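Local coordinates for Afp2 (Serratia entomophila, PDB 6RBN), which probably forms the contractile sheath around the inner tube of the anti-feeding prophage, a phage-tail-like injection system, at residues L71-M76 with Q197-V202. Residues are numbered along the deposited sequence; the frame is centred on the assembly and turned at random.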
# COMPACT_ATOMS: atom_id res chain seq x y z
N LEU C 71 -47.45 -62.90 -60.27
CA LEU C 71 -46.18 -62.92 -59.57
C LEU C 71 -45.01 -63.25 -60.48
O LEU C 71 -43.92 -62.72 -60.28
CB LEU C 71 -46.25 -63.90 -58.41
CG LEU C 71 -47.11 -63.32 -57.30
CD1 LEU C 71 -47.46 -64.36 -56.31
CD2 LEU C 71 -46.28 -62.28 -56.63
N SER C 72 -45.22 -64.12 -61.47
CA SER C 72 -44.15 -64.42 -62.41
C SER C 72 -43.82 -63.21 -63.28
O SER C 72 -42.67 -63.05 -63.69
CB SER C 72 -44.54 -65.61 -63.29
OG SER C 72 -45.64 -65.28 -64.12
N LEU C 73 -44.80 -62.36 -63.54
CA LEU C 73 -44.57 -61.10 -64.24
C LEU C 73 -44.04 -60.03 -63.29
O LEU C 73 -43.41 -59.07 -63.75
CB LEU C 73 -45.87 -60.67 -64.92
CG LEU C 73 -46.00 -59.67 -66.07
CD1 LEU C 73 -46.02 -58.23 -65.61
CD2 LEU C 73 -44.89 -59.90 -67.08
N TRP C 74 -44.26 -60.19 -61.99
CA TRP C 74 -43.70 -59.28 -61.00
C TRP C 74 -42.20 -59.47 -60.84
O TRP C 74 -41.43 -58.50 -60.92
CB TRP C 74 -44.39 -59.48 -59.64
CG TRP C 74 -43.75 -58.71 -58.53
CD1 TRP C 74 -42.91 -59.20 -57.57
CD2 TRP C 74 -43.89 -57.31 -58.26
NE1 TRP C 74 -42.52 -58.20 -56.72
CE2 TRP C 74 -43.11 -57.03 -57.12
CE3 TRP C 74 -44.60 -56.28 -58.86
CZ2 TRP C 74 -43.02 -55.75 -56.58
CZ3 TRP C 74 -44.52 -55.02 -58.32
CH2 TRP C 74 -43.73 -54.76 -57.19
N PHE C 75 -41.76 -60.70 -60.61
CA PHE C 75 -40.37 -60.94 -60.26
C PHE C 75 -39.42 -60.86 -61.44
O PHE C 75 -38.21 -60.75 -61.23
CB PHE C 75 -40.21 -62.30 -59.58
CG PHE C 75 -40.77 -62.36 -58.19
CD1 PHE C 75 -40.14 -61.71 -57.15
CD2 PHE C 75 -41.90 -63.12 -57.92
CE1 PHE C 75 -40.65 -61.76 -55.88
CE2 PHE C 75 -42.40 -63.18 -56.64
CZ PHE C 75 -41.78 -62.51 -55.62
N MET C 76 -39.93 -60.91 -62.67
CA MET C 76 -39.05 -60.82 -63.83
C MET C 76 -38.77 -59.38 -64.24
O MET C 76 -38.13 -59.17 -65.27
CB MET C 76 -39.65 -61.59 -65.01
CG MET C 76 -40.92 -61.02 -65.57
SD MET C 76 -41.53 -62.01 -66.95
CE MET C 76 -40.32 -61.61 -68.21
N GLN C 197 -42.98 -46.75 -69.66
CA GLN C 197 -42.06 -47.83 -69.32
C GLN C 197 -42.51 -49.10 -70.02
O GLN C 197 -43.69 -49.46 -69.97
CB GLN C 197 -42.02 -48.03 -67.81
CG GLN C 197 -41.02 -49.06 -67.38
CD GLN C 197 -39.60 -48.62 -67.65
OE1 GLN C 197 -39.25 -47.46 -67.44
NE2 GLN C 197 -38.78 -49.54 -68.13
N ALA C 198 -41.58 -49.79 -70.67
CA ALA C 198 -41.88 -50.98 -71.45
C ALA C 198 -41.79 -52.21 -70.56
O ALA C 198 -40.71 -52.54 -70.06
CB ALA C 198 -40.92 -51.09 -72.64
N VAL C 199 -42.91 -52.87 -70.36
CA VAL C 199 -42.94 -54.15 -69.66
C VAL C 199 -42.68 -55.25 -70.69
O VAL C 199 -43.12 -55.16 -71.84
CB VAL C 199 -44.27 -54.33 -68.88
CG1 VAL C 199 -45.47 -54.36 -69.80
CG2 VAL C 199 -44.26 -55.56 -68.02
N ASN C 200 -41.90 -56.25 -70.31
CA ASN C 200 -41.40 -57.25 -71.24
C ASN C 200 -42.02 -58.61 -70.97
O ASN C 200 -42.45 -58.91 -69.85
CB ASN C 200 -39.88 -57.37 -71.14
CG ASN C 200 -39.17 -56.16 -71.71
OD1 ASN C 200 -39.54 -55.65 -72.77
ND2 ASN C 200 -38.14 -55.70 -71.02
N GLY C 201 -42.07 -59.43 -72.01
CA GLY C 201 -42.56 -60.79 -71.90
C GLY C 201 -44.06 -60.94 -71.96
O GLY C 201 -44.55 -62.08 -71.94
N VAL C 202 -44.81 -59.85 -72.06
CA VAL C 202 -46.26 -59.90 -72.09
C VAL C 202 -46.73 -59.05 -73.27
O VAL C 202 -46.05 -58.11 -73.68
CB VAL C 202 -46.87 -59.43 -70.74
CG1 VAL C 202 -46.66 -57.95 -70.51
CG2 VAL C 202 -48.34 -59.82 -70.61
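Leu73 carries most of this contact, reaching from helix 66-75 to the irregular loop segment 197-202. Its CA–CB bond already aims at the loop, and CG stands anti to the backbone N (chi1 -161°), so the chain runs outward from the helix before it forks. CB and CG serve as the stem, and the reach across is made from CD1 and CD2. At the fork the two methyls part company. CD1 meets CG2 of Val199 at 4.0 Å. CD2 faces the bend of the loop, in van der Waals contact with the carbonyl O of Asn200 at 3.8 Å and 4.2 Å from CB of Val202. Leu73 lies roughly at right angles to both valines, touching a methyl of Val199 but the branch carbon of Val202. A leucine suits this place because its fork at CG lets one residue serve two targets, while the compact valines offer apolar surface close to their own backbone.

Met76, three residues after Leu73, adds a second, more peripheral touch. From the crowded chi1 position its chain extends through chi2 and bends at chi3 (-71°), bringing CE to 3.8 Å from the same Asn200 O and to 4.4 Å from CA of Gly201. Gly201 has positive phi (82°), a conformation readily taken by glycine. No hydrogen bond joins the two segments directly; His77 makes the polar link instead, its ND1 hydrogen-bonded to Leu73 O and its NE2 accepting from Asn200 N.

The loop segment 197-202 belongs to the subtilisin-like region of the sheath protein, and helix 173-187 touches both partners, Ala179 meeting Leu73 and Ile176 meeting Val199. Leu71 and Phe75 pack instead on helix 52-58 and strand 82-86, so helix 66-75 joins the mixed sheet to the loop leading toward helix 210-216.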